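Local atomic coordinates of leucine aminopeptidase 2, chloroplastic (Streptomyces sp. BC16019, PDB entry 5LHJ), a protein that acts as a hexameric metalloaminopeptidase of the M17 family in bottromycin maturation, probably removing unsubstituted N-terminal amino acids from peptides. Residues Gly262-Ser267 and Ala283-Ala288; Arg239-Thr244 and Leu311-Asn316; Ala464-Asn469 and Thr482-Arg487; Val368-Thr373 and Trp458-Ile463; Leu179-Val184 and Glu476-Gly481. One frame throughout, in Å; residues are numbered along the deposited sequence.

Contact 1: residues Gly262-Ser267 and Ala283-Ala288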
# COMPACT_ATOMS: atom_id res chain seq x y z
N GLY A 262 19.65 -21.73 -11.51
CA GLY A 262 18.61 -22.22 -12.40
C GLY A 262 17.22 -22.36 -11.78
O GLY A 262 16.61 -23.43 -11.88
N VAL A 263 16.69 -21.29 -11.20
CA VAL A 263 15.33 -21.34 -10.68
C VAL A 263 14.39 -21.09 -11.86
O VAL A 263 14.27 -19.98 -12.34
CB VAL A 263 15.09 -20.36 -9.50
CG1 VAL A 263 13.64 -20.44 -9.01
CG2 VAL A 263 16.04 -20.71 -8.36
N THR A 264 13.74 -22.15 -12.33
CA THR A 264 12.94 -22.11 -13.54
C THR A 264 11.61 -21.37 -13.37
O THR A 264 11.07 -20.85 -14.34
CB THR A 264 12.70 -23.51 -14.11
OG1 THR A 264 12.00 -24.32 -13.16
CG2 THR A 264 14.05 -24.16 -14.45
N PHE A 265 11.08 -21.35 -12.15
CA PHE A 265 9.96 -20.49 -11.83
C PHE A 265 10.07 -20.07 -10.37
O PHE A 265 10.21 -20.93 -9.49
CB PHE A 265 8.61 -21.18 -12.07
CG PHE A 265 7.45 -20.28 -11.80
CD1 PHE A 265 7.15 -19.24 -12.65
CD2 PHE A 265 6.73 -20.42 -10.63
CE1 PHE A 265 6.12 -18.36 -12.37
CE2 PHE A 265 5.68 -19.56 -10.34
CZ PHE A 265 5.38 -18.53 -11.19
N ASP A 266 10.04 -18.76 -10.13
CA ASP A 266 10.12 -18.22 -8.78
C ASP A 266 8.88 -17.37 -8.48
O ASP A 266 8.76 -16.23 -8.94
CB ASP A 266 11.39 -17.38 -8.63
CG ASP A 266 11.50 -16.73 -7.28
OD1 ASP A 266 10.85 -17.20 -6.32
OD2 ASP A 266 12.21 -15.71 -7.19
N SER A 267 7.99 -17.93 -7.66
CA SER A 267 6.79 -17.23 -7.20
C SER A 267 7.04 -16.38 -5.96
O SER A 267 6.12 -15.71 -5.51
CB SER A 267 5.72 -18.25 -6.82
OG SER A 267 6.05 -18.82 -5.56
N ALA A 283 12.21 -16.01 -15.54
CA ALA A 283 13.54 -15.49 -15.93
C ALA A 283 14.64 -15.64 -14.85
O ALA A 283 15.81 -15.22 -15.03
CB ALA A 283 13.42 -14.05 -16.31
N ASP A 284 14.28 -16.25 -13.74
CA ASP A 284 15.23 -16.45 -12.67
C ASP A 284 16.16 -17.66 -12.87
O ASP A 284 16.86 -18.05 -11.95
CB ASP A 284 14.52 -16.45 -11.31
CG ASP A 284 14.52 -15.06 -10.67
OD1 ASP A 284 15.62 -14.50 -10.47
OD2 ASP A 284 13.43 -14.52 -10.39
N MET A 285 16.19 -18.18 -14.09
CA MET A 285 17.20 -19.19 -14.51
C MET A 285 18.17 -18.58 -15.54
O MET A 285 18.91 -19.31 -16.21
CB MET A 285 16.51 -20.46 -15.02
CG MET A 285 15.27 -20.27 -15.89
SD MET A 285 15.45 -19.19 -17.31
CE MET A 285 16.50 -20.20 -18.36
N GLY A 286 18.21 -17.24 -15.62
CA GLY A 286 19.09 -16.54 -16.56
C GLY A 286 20.57 -16.81 -16.32
O GLY A 286 21.36 -16.83 -17.28
N GLY A 287 20.95 -17.04 -15.08
CA GLY A 287 22.35 -17.37 -14.75
C GLY A 287 22.75 -18.75 -15.25
O GLY A 287 23.81 -18.92 -15.88
N ALA A 288 21.90 -19.74 -14.99
CA ALA A 288 22.09 -21.09 -15.53
C ALA A 288 22.09 -21.08 -17.06
O ALA A 288 22.91 -21.76 -17.69
CB ALA A 288 21.01 -22.04 -15.01
O HOH W 1 10.71 -14.19 -9.93
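D266 and D284 bring two carboxylates together at the two-metal site of the M17 catalytic domain, where a strand end meets the loop leading into helix 286-301. Both are manganese ligands in this protein, D266 for both ions and D284 for one, although no metal is bound to this chain here. Among the charged groups, D266 OD2 and D284 OD2 lie 3.6 Å apart with their carboxylate planes 62° askew, a closeness that a metal or nearby cations would probably relieve; K273 forms a salt bridge with D266, while K261 and T373 hold D284 OD1. Water adds a bridge: one molecule lies 2.8 Å from D284 OD2 and 3.0 Å from D266 O, placed to donate to either, though more acceptors surround it than it has protons. Direct polar contact is slight, since V263 N donates weakly to D284 O at 3.3 Å. Packing does the rest. M285, at the N-cap position, has CG wedged between its own backbone N and carbonyl carbon (chi1 40°), which sets that atom 3.8 Å from T264 CA. Its CB meets G262 CA at the same distance. One turn on, A288 CB presses on G262 CA at 3.6 Å.

Contact 2: residues Arg239-Thr244 and Leu311-Asn316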
# COMPACT_ATOMS: atom_id res chain seq x y z
N ARG A 239 16.70 -30.64 -9.78
CA ARG A 239 17.77 -31.34 -10.50
C ARG A 239 19.06 -30.62 -10.21
O ARG A 239 19.07 -29.41 -9.94
CB ARG A 239 17.51 -31.33 -12.02
CG ARG A 239 16.28 -32.11 -12.48
CD ARG A 239 16.53 -33.61 -12.39
NE ARG A 239 15.42 -34.45 -12.87
CZ ARG A 239 14.44 -34.96 -12.12
NH1 ARG A 239 14.35 -34.71 -10.81
NH2 ARG A 239 13.54 -35.77 -12.68
N TYR A 240 20.17 -31.35 -10.30
CA TYR A 240 21.49 -30.73 -10.29
C TYR A 240 22.28 -31.31 -11.44
O TYR A 240 22.35 -32.54 -11.58
CB TYR A 240 22.20 -30.98 -8.97
CG TYR A 240 23.58 -30.43 -8.91
CD1 TYR A 240 23.80 -29.05 -8.90
CD2 TYR A 240 24.69 -31.27 -8.86
CE1 TYR A 240 25.09 -28.53 -8.86
CE2 TYR A 240 25.98 -30.77 -8.81
CZ TYR A 240 26.18 -29.40 -8.80
OH TYR A 240 27.46 -28.90 -8.74
N VAL A 241 22.88 -30.43 -12.25
CA VAL A 241 23.61 -30.85 -13.46
C VAL A 241 25.04 -30.32 -13.42
O VAL A 241 25.28 -29.15 -13.11
CB VAL A 241 22.90 -30.39 -14.76
CG1 VAL A 241 23.62 -30.95 -16.00
CG2 VAL A 241 21.45 -30.83 -14.76
N GLU A 242 25.99 -31.20 -13.73
CA GLU A 242 27.38 -30.78 -13.92
C GLU A 242 27.78 -31.07 -15.37
O GLU A 242 27.52 -32.16 -15.89
CB GLU A 242 28.33 -31.44 -12.91
CG GLU A 242 28.26 -30.74 -11.56
CD GLU A 242 29.12 -31.34 -10.46
OE1 GLU A 242 29.60 -32.49 -10.59
OE2 GLU A 242 29.30 -30.65 -9.43
N LEU A 243 28.38 -30.07 -15.99
CA LEU A 243 28.60 -30.03 -17.44
C LEU A 243 30.05 -29.62 -17.60
O LEU A 243 30.41 -28.53 -17.17
CB LEU A 243 27.63 -28.99 -18.05
CG LEU A 243 27.58 -28.74 -19.56
CD1 LEU A 243 27.07 -29.98 -20.26
CD2 LEU A 243 26.68 -27.56 -19.90
N THR A 244 30.89 -30.48 -18.18
CA THR A 244 32.33 -30.23 -18.23
C THR A 244 32.94 -30.20 -19.65
O THR A 244 32.76 -31.14 -20.43
CB THR A 244 33.10 -31.27 -17.38
OG1 THR A 244 32.54 -31.31 -16.07
CG2 THR A 244 34.57 -30.92 -17.28
N LEU A 311 25.06 -26.54 -12.00
CA LEU A 311 23.74 -25.98 -12.32
C LEU A 311 22.61 -26.55 -11.45
O LEU A 311 22.02 -27.58 -11.77
CB LEU A 311 23.43 -26.21 -13.81
CG LEU A 311 24.49 -25.64 -14.76
CD1 LEU A 311 24.57 -26.40 -16.06
CD2 LEU A 311 24.29 -24.15 -14.98
N PRO A 312 22.29 -25.87 -10.33
CA PRO A 312 21.13 -26.25 -9.52
C PRO A 312 19.82 -25.72 -10.12
O PRO A 312 19.72 -24.51 -10.40
CB PRO A 312 21.42 -25.59 -8.17
CG PRO A 312 22.21 -24.37 -8.52
CD PRO A 312 23.03 -24.75 -9.73
N LEU A 313 18.86 -26.62 -10.31
CA LEU A 313 17.60 -26.33 -11.00
C LEU A 313 16.42 -26.64 -10.10
O LEU A 313 16.33 -27.74 -9.56
CB LEU A 313 17.51 -27.16 -12.29
CG LEU A 313 18.74 -27.25 -13.19
CD1 LEU A 313 18.43 -28.08 -14.43
CD2 LEU A 313 19.23 -25.89 -13.63
N ALA A 314 15.51 -25.69 -9.93
CA ALA A 314 14.34 -25.88 -9.07
C ALA A 314 13.26 -24.85 -9.35
O ALA A 314 13.52 -23.84 -10.00
CB ALA A 314 14.74 -25.82 -7.60
N GLU A 315 12.05 -25.12 -8.86
CA GLU A 315 10.99 -24.11 -8.77
C GLU A 315 10.83 -23.68 -7.31
O GLU A 315 11.02 -24.48 -6.41
CB GLU A 315 9.65 -24.64 -9.25
CG GLU A 315 9.52 -24.96 -10.73
CD GLU A 315 8.08 -25.28 -11.13
OE1 GLU A 315 7.25 -25.64 -10.25
OE2 GLU A 315 7.76 -25.19 -12.33
N ASN A 316 10.48 -22.41 -7.09
CA ASN A 316 10.14 -21.89 -5.76
C ASN A 316 8.63 -21.59 -5.74
O ASN A 316 8.18 -20.60 -6.32
CB ASN A 316 10.96 -20.62 -5.48
CG ASN A 316 10.80 -20.11 -4.05
OD1 ASN A 316 10.43 -20.84 -3.15
ND2 ASN A 316 11.12 -18.84 -3.85
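Y240 turns the edge of its ring to P312, whose N and CA lie near the ring plane. CG stands anti to the backbone N (chi1 177°), beside the carbonyl carbon. Of the ring atoms, CD1 is 3.8 Å from P312 N and CE1 3.7 Å from L311 N. The hydroxyl at the far end donates to E242 OE2, meeting it on the anti side at 2.6 Å; R356 pairs with the same carboxylate oxygen. On the other face of the sheet R239, V241, L311 and L313 line up. V241 and L313 slant across each other, CG2 of V241 touching CD1 of L313 at 4.1 Å, and that same CD1 also reaches R239 CB. Between the side chains runs an antiparallel ladder within the large mixed sheet of the catalytic domain, strand 239-245 against strand 306-316. R239 and L313 form one hydrogen-bonded pair and V241 and L311 another, with the non-hydrogen-bonded pair of Y240 and P312 between them. At this position no N-H is asked of P312 by strand 239-245. L311 lays CB 3.5 Å from V241 O, and its branched end packs on A288, V291 and V292 of helix 286-301, while helix 193-207 meets V241.

Contact 3: residues Ala464-Asn469 and Thr482-Arg487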
# COMPACT_ATOMS: atom_id res chain seq x y z
N ALA A 464 20.32 -9.77 -12.39
CA ALA A 464 18.85 -9.77 -12.29
C ALA A 464 18.15 -8.85 -13.30
O ALA A 464 17.27 -9.28 -14.05
CB ALA A 464 18.43 -9.40 -10.86
N ALA A 465 18.57 -7.60 -13.36
CA ALA A 465 17.92 -6.65 -14.26
C ALA A 465 18.25 -6.84 -15.75
O ALA A 465 17.33 -6.87 -16.55
CB ALA A 465 18.20 -5.23 -13.82
N PRO A 466 19.53 -6.97 -16.13
CA PRO A 466 19.76 -6.99 -17.59
C PRO A 466 19.45 -8.33 -18.28
O PRO A 466 19.42 -8.37 -19.52
CB PRO A 466 21.24 -6.62 -17.73
CG PRO A 466 21.84 -6.90 -16.41
CD PRO A 466 20.77 -6.73 -15.39
N ALA A 467 19.19 -9.40 -17.51
CA ALA A 467 18.82 -10.71 -18.07
C ALA A 467 17.47 -10.74 -18.80
O ALA A 467 17.21 -11.64 -19.60
CB ALA A 467 18.83 -11.77 -16.98
N TYR A 468 16.60 -9.78 -18.50
CA TYR A 468 15.29 -9.73 -19.11
C TYR A 468 14.94 -8.27 -19.37
O TYR A 468 14.96 -7.45 -18.45
CB TYR A 468 14.27 -10.38 -18.18
CG TYR A 468 12.93 -10.60 -18.83
CD1 TYR A 468 11.96 -9.60 -18.80
CD2 TYR A 468 12.61 -11.80 -19.44
CE1 TYR A 468 10.73 -9.78 -19.39
CE2 TYR A 468 11.38 -12.00 -20.04
CZ TYR A 468 10.43 -10.99 -20.00
OH TYR A 468 9.20 -11.16 -20.58
N ASN A 469 14.66 -7.96 -20.63
CA ASN A 469 14.33 -6.61 -21.06
C ASN A 469 12.81 -6.44 -21.08
O ASN A 469 12.16 -6.93 -21.99
CB ASN A 469 14.95 -6.36 -22.42
CG ASN A 469 14.58 -5.00 -23.02
OD1 ASN A 469 14.17 -4.07 -22.33
ND2 ASN A 469 14.76 -4.88 -24.32
N THR A 482 17.42 -11.84 -22.77
CA THR A 482 18.49 -11.16 -23.49
C THR A 482 19.74 -12.01 -23.72
O THR A 482 20.53 -11.72 -24.63
CB THR A 482 18.95 -9.92 -22.72
OG1 THR A 482 19.46 -10.31 -21.45
CG2 THR A 482 17.82 -8.94 -22.54
N GLY A 483 19.93 -13.07 -22.93
CA GLY A 483 21.18 -13.82 -22.93
C GLY A 483 22.36 -13.05 -22.35
O GLY A 483 23.51 -13.35 -22.64
N PHE A 484 22.05 -12.05 -21.53
CA PHE A 484 23.08 -11.23 -20.88
C PHE A 484 24.08 -12.10 -20.12
O PHE A 484 23.68 -13.07 -19.47
CB PHE A 484 22.44 -10.23 -19.92
CG PHE A 484 23.40 -9.21 -19.37
CD1 PHE A 484 23.68 -8.06 -20.08
CD2 PHE A 484 24.00 -9.39 -18.13
CE1 PHE A 484 24.54 -7.10 -19.57
CE2 PHE A 484 24.88 -8.45 -17.62
CZ PHE A 484 25.14 -7.30 -18.35
N ALA A 485 25.35 -11.74 -20.27
CA ALA A 485 26.53 -12.34 -19.63
C ALA A 485 27.16 -13.51 -20.40
O ALA A 485 28.29 -13.89 -20.10
CB ALA A 485 26.28 -12.72 -18.17
N VAL A 486 26.46 -14.06 -21.40
CA VAL A 486 27.05 -15.13 -22.22
C VAL A 486 28.36 -14.65 -22.86
O VAL A 486 29.40 -15.29 -22.73
CB VAL A 486 26.08 -15.65 -23.31
CG1 VAL A 486 26.79 -16.61 -24.26
CG2 VAL A 486 24.89 -16.36 -22.66
N ARG A 487 28.30 -13.51 -23.52
CA ARG A 487 29.47 -13.03 -24.23
C ARG A 487 30.57 -12.51 -23.28
O ARG A 487 31.76 -12.71 -23.56
CB ARG A 487 29.07 -12.02 -25.30
CG ARG A 487 28.48 -12.75 -26.50
CD ARG A 487 27.94 -11.81 -27.54
NE ARG A 487 26.72 -11.23 -26.99
CZ ARG A 487 26.44 -9.95 -26.86
NH1 ARG A 487 27.23 -8.99 -27.33
NH2 ARG A 487 25.28 -9.63 -26.29
O HOH W 2 18.86 -13.74 -20.41
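T482 opens the second segment by gripping the turn at P466 and A467 with two donors. Its hydroxyl gives a proton to P466 O at 2.7 Å, in the carbonyl plane and on a lone pair, while its backbone N donates to A467 O at 3.2 Å from well above that carbonyl's plane. OG1 sits between the backbone N and the carbonyl carbon (chi1 61°), and the methyl CG2 packs on N469 CB at 3.9 Å. G483 N donates to a water, 2.8 Å away, that in turn donates to A467 O. That carbonyl thus accepts from both a backbone N-H and a water. F484 N next returns to T482 OG1 at 3.1 Å, completing an ST turn in which the hydroxyl both donates and accepts. The turn links the little two-stranded hairpin of 468-469 and 480-481 to the C-terminal helix 486-498 of the catalytic domain. F484 then turns a ring face to P466 in a CH-pi contact: CB of P466 stands 3.6 Å from the ring centroid, only 9° off the normal, and CG leans over CE2. The phenyl group reaches this proline with CG anti to its own backbone N (chi1 -171°), and the ring also meets that of F411. A485, the N-cap residue of the helix, has its N bonded to E409.

Contact 4: residues Val368-Thr373 and Trp458-Ile463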
# COMPACT_ATOMS: atom_id res chain seq x y z
N VAL A 368 36.48 -19.88 -9.29
CA VAL A 368 35.03 -20.13 -9.39
C VAL A 368 34.30 -18.82 -9.70
O VAL A 368 34.51 -17.83 -9.01
CB VAL A 368 34.46 -20.75 -8.10
CG1 VAL A 368 32.94 -20.93 -8.18
CG2 VAL A 368 35.14 -22.09 -7.84
N VAL A 369 33.44 -18.83 -10.71
CA VAL A 369 32.62 -17.66 -11.06
C VAL A 369 31.16 -18.07 -10.99
O VAL A 369 30.78 -19.04 -11.63
CB VAL A 369 32.94 -17.12 -12.47
CG1 VAL A 369 32.00 -15.96 -12.85
CG2 VAL A 369 34.40 -16.67 -12.55
N ASP A 370 30.35 -17.37 -10.20
CA ASP A 370 28.91 -17.62 -10.19
C ASP A 370 28.17 -16.52 -10.94
O ASP A 370 28.61 -15.37 -10.95
CB ASP A 370 28.36 -17.86 -8.79
CG ASP A 370 28.13 -16.60 -8.02
OD1 ASP A 370 27.12 -15.88 -8.30
OD2 ASP A 370 28.92 -16.33 -7.10
N VAL A 371 27.07 -16.92 -11.58
CA VAL A 371 26.22 -16.02 -12.35
C VAL A 371 24.79 -16.28 -11.91
O VAL A 371 24.33 -17.43 -11.93
CB VAL A 371 26.34 -16.28 -13.87
CG1 VAL A 371 25.59 -15.21 -14.66
CG2 VAL A 371 27.79 -16.32 -14.31
N ALA A 372 24.09 -15.23 -11.50
CA ALA A 372 22.77 -15.38 -10.92
C ALA A 372 21.93 -14.13 -11.06
O ALA A 372 22.43 -13.02 -10.92
CB ALA A 372 22.89 -15.79 -9.45
N THR A 373 20.65 -14.32 -11.36
CA THR A 373 19.65 -13.25 -11.26
C THR A 373 19.22 -13.19 -9.79
O THR A 373 18.20 -13.76 -9.38
CB THR A 373 18.45 -13.53 -12.18
OG1 THR A 373 17.96 -14.85 -11.94
CG2 THR A 373 18.89 -13.42 -13.64
N TRP A 458 37.45 -16.06 -6.61
CA TRP A 458 36.02 -16.13 -6.89
C TRP A 458 35.48 -14.79 -7.34
O TRP A 458 35.92 -13.74 -6.85
CB TRP A 458 35.30 -16.63 -5.63
CG TRP A 458 33.82 -16.35 -5.53
CD1 TRP A 458 32.80 -17.05 -6.14
CD2 TRP A 458 33.20 -15.33 -4.75
NE1 TRP A 458 31.58 -16.49 -5.79
CE2 TRP A 458 31.80 -15.44 -4.93
CE3 TRP A 458 33.69 -14.31 -3.92
CZ2 TRP A 458 30.90 -14.58 -4.30
CZ3 TRP A 458 32.78 -13.44 -3.30
CH2 TRP A 458 31.41 -13.59 -3.50
N ALA A 459 34.54 -14.85 -8.27
CA ALA A 459 33.76 -13.69 -8.68
C ALA A 459 32.28 -14.06 -8.75
O ALA A 459 31.92 -15.20 -9.07
CB ALA A 459 34.23 -13.14 -10.02
N HIS A 460 31.43 -13.07 -8.48
CA HIS A 460 29.98 -13.22 -8.47
C HIS A 460 29.38 -12.16 -9.39
O HIS A 460 29.68 -10.96 -9.24
CB HIS A 460 29.48 -13.09 -7.03
CG HIS A 460 28.03 -12.74 -6.88
ND1 HIS A 460 27.01 -13.51 -7.40
CD2 HIS A 460 27.43 -11.71 -6.24
CE1 HIS A 460 25.85 -12.95 -7.11
NE2 HIS A 460 26.08 -11.87 -6.39
N LEU A 461 28.55 -12.60 -10.34
CA LEU A 461 27.87 -11.70 -11.27
C LEU A 461 26.37 -11.71 -10.96
O LEU A 461 25.73 -12.74 -11.12
CB LEU A 461 28.08 -12.15 -12.72
CG LEU A 461 29.50 -12.30 -13.25
CD1 LEU A 461 29.51 -12.53 -14.76
CD2 LEU A 461 30.33 -11.10 -12.92
N ASP A 462 25.83 -10.58 -10.51
CA ASP A 462 24.41 -10.46 -10.21
C ASP A 462 23.76 -9.76 -11.41
O ASP A 462 23.99 -8.58 -11.64
CB ASP A 462 24.19 -9.68 -8.91
CG ASP A 462 22.73 -9.69 -8.42
OD1 ASP A 462 21.79 -10.07 -9.16
OD2 ASP A 462 22.53 -9.30 -7.24
N ILE A 463 22.98 -10.52 -12.19
CA ILE A 463 22.49 -10.05 -13.49
C ILE A 463 20.96 -9.96 -13.55
O ILE A 463 20.38 -10.00 -14.62
CB ILE A 463 23.03 -10.93 -14.64
CG1 ILE A 463 22.55 -12.39 -14.52
CG2 ILE A 463 24.56 -10.88 -14.66
CD1 ILE A 463 22.71 -13.20 -15.79
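W458 and H460 each turn a ring edge to D370, while one face of the indole lies over H460 N and one face of the imidazole over D462 N, both offset toward the rim. The carboxylate of D370 bridges the two rings. H460 ND1 donates to OD1 at 2.5 Å on its syn lone pair, the oxygen lying nearly in the imidazole plane. W458 NE1 meets OD2 at 3.0 Å, almost in line with the C-O bond and at a more bent angle (147° at the hydrogen). D370 CG sits between its backbone N and carbonyl carbon (chi1 80°), which brings that atom 3.3 Å from H460 ND1. An alanine at D370 would probably leave both ring N-H groups without their shared acceptor and let the imidazole turn. On the opposite face V371 and L461 lie side by side; just past the strand, I463 CD1 touches V371 CG1 at 3.7 Å. Five backbone hydrogen bonds tie the strands in register, among them L461 N to D370 O at 2.8 Å and I463 N to A372 O at 2.9 Å. Such a parallel pair is typical of the central mixed sheet of the M17 catalytic domain, whose strand ends carry the active site.

Contact 5: residues Leu179-Val184 and Glu476-Gly481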
# COMPACT_ATOMS: atom_id res chain seq x y z
N LEU A 179 20.82 -19.02 -27.72
CA LEU A 179 20.45 -20.22 -26.96
C LEU A 179 19.96 -19.80 -25.56
O LEU A 179 18.91 -20.24 -25.09
CB LEU A 179 21.62 -21.20 -26.85
CG LEU A 179 21.49 -22.36 -25.87
CD1 LEU A 179 20.27 -23.21 -26.21
CD2 LEU A 179 22.77 -23.18 -25.88
N ALA A 180 20.75 -18.96 -24.90
CA ALA A 180 20.35 -18.46 -23.58
C ALA A 180 19.02 -17.69 -23.66
O ALA A 180 18.16 -17.87 -22.79
CB ALA A 180 21.43 -17.60 -22.96
N ARG A 181 18.84 -16.86 -24.70
CA ARG A 181 17.57 -16.13 -24.90
C ARG A 181 16.39 -17.10 -25.01
O ARG A 181 15.34 -16.89 -24.39
CB ARG A 181 17.62 -15.24 -26.14
CG ARG A 181 18.57 -14.08 -26.07
CD ARG A 181 18.59 -13.27 -27.35
NE ARG A 181 19.46 -12.10 -27.29
CZ ARG A 181 19.64 -11.24 -28.28
NH1 ARG A 181 19.05 -11.42 -29.46
NH2 ARG A 181 20.43 -10.17 -28.11
N ASP A 182 16.56 -18.15 -25.80
CA ASP A 182 15.51 -19.16 -25.95
C ASP A 182 15.15 -19.83 -24.62
O ASP A 182 13.96 -20.03 -24.31
CB ASP A 182 15.95 -20.25 -26.94
CG ASP A 182 15.92 -19.81 -28.39
OD1 ASP A 182 15.37 -18.73 -28.75
OD2 ASP A 182 16.45 -20.60 -29.22
N LEU A 183 16.15 -20.18 -23.81
CA LEU A 183 15.92 -20.83 -22.54
C LEU A 183 15.15 -19.91 -21.58
O LEU A 183 14.21 -20.34 -20.91
CB LEU A 183 17.24 -21.29 -21.91
CG LEU A 183 17.98 -22.41 -22.63
CD1 LEU A 183 19.39 -22.51 -22.10
CD2 LEU A 183 17.23 -23.74 -22.49
N VAL A 184 15.54 -18.64 -21.55
CA VAL A 184 14.87 -17.66 -20.67
C VAL A 184 13.44 -17.40 -21.14
O VAL A 184 12.52 -17.38 -20.31
CB VAL A 184 15.68 -16.34 -20.58
CG1 VAL A 184 14.89 -15.24 -19.86
CG2 VAL A 184 17.00 -16.60 -19.88
N GLU A 476 20.98 -4.31 -30.53
CA GLU A 476 20.96 -5.75 -30.80
C GLU A 476 20.17 -6.56 -29.75
O GLU A 476 20.22 -7.79 -29.77
CB GLU A 476 22.40 -6.29 -30.93
CG GLU A 476 23.20 -6.45 -29.64
CD GLU A 476 23.81 -5.17 -29.11
OE1 GLU A 476 23.41 -4.07 -29.54
OE2 GLU A 476 24.71 -5.27 -28.26
N VAL A 477 19.45 -5.86 -28.86
CA VAL A 477 18.77 -6.51 -27.73
C VAL A 477 17.24 -6.49 -27.90
O VAL A 477 16.64 -5.42 -28.07
CB VAL A 477 19.16 -5.85 -26.39
CG1 VAL A 477 18.58 -6.65 -25.22
CG2 VAL A 477 20.67 -5.76 -26.26
N PRO A 478 16.60 -7.68 -27.84
CA PRO A 478 15.16 -7.80 -28.01
C PRO A 478 14.43 -7.51 -26.72
O PRO A 478 15.05 -7.41 -25.66
CB PRO A 478 14.98 -9.28 -28.35
CG PRO A 478 16.03 -9.94 -27.55
CD PRO A 478 17.22 -9.00 -27.60
N TYR A 479 13.11 -7.39 -26.82
CA TYR A 479 12.25 -7.50 -25.65
C TYR A 479 12.40 -8.92 -25.13
O TYR A 479 12.48 -9.86 -25.92
CB TYR A 479 10.78 -7.23 -26.01
CG TYR A 479 9.86 -7.37 -24.82
CD1 TYR A 479 9.32 -8.59 -24.46
CD2 TYR A 479 9.56 -6.26 -24.04
CE1 TYR A 479 8.50 -8.72 -23.35
CE2 TYR A 479 8.74 -6.37 -22.92
CZ TYR A 479 8.21 -7.60 -22.59
OH TYR A 479 7.39 -7.71 -21.49
N GLY A 480 12.40 -9.08 -23.81
CA GLY A 480 12.35 -10.40 -23.16
C GLY A 480 13.72 -10.93 -22.78
O GLY A 480 14.61 -10.17 -22.38
N GLY A 481 13.92 -12.24 -22.87
CA GLY A 481 15.20 -12.83 -22.52
C GLY A 481 16.32 -12.28 -23.39
O GLY A 481 16.19 -12.24 -24.62
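R181 reaches from helix 164-185 across to the loop that precedes strand 480-481, a helix-to-loop contact within the catalytic domain. Its CB begins 3.7 Å from G481 O, and CG comes closer to the same oxygen, at 3.3 Å. CD remains beside it as the chain runs out fully extended, with chi2 and chi3 both near 180°. NE then passes P478 and gives its own hydrogen bond to T482 O. At the tip the flat guanidinium receives P478 from above: CD of the proline stands 3.3 Å over the plane, above its centre, and lies 3.4 Å from CZ. The two side chains approach tip to tip, the proline ring meeting a face while E476 O lies at the edge. NH1 is taken by L137 O. NH2 donates to E476 O at 2.9 Å with an N-H...O angle of 152°, the oxygen tilted somewhat from the guanidinium plane. Each nitrogen thus has a carbonyl acceptor, which fixes the rotation of the group. A leucine in place of R181 would probably leave the carbonyls of E476, L137 and T482 without this donor and P478 without its flat partner. One helical turn later V184 packs on G481, which has no side chain; a CB there would clash with V184 CB. V184 CG1 comes to 3.6 Å from G481 CA.

From the N terminus, helix 164-185 supplies 179-184, but contact 5 closes only at 476-481, so its loop encloses contacts 1, 2 and 4. Next comes 239-244, whose partner 311-316 closes contact 2 around the shorter loop of contact 1. Contact 4 then follows in series, joining 368-373 to 458-463. Contact 3 opens at 464-469 and closes at 482-487, crossing contact 5, since its segments alternate with those of that contact. Contacts 1, 2 and 4 reach one mixed sheet, where strand 255-263 lies between 306-316 and 367-372. Contacts 3 and 5 share the small hairpin and bind it to the helices. D284 with T373 joins contacts 1 and 4, while M285 touches L183 of contact 5.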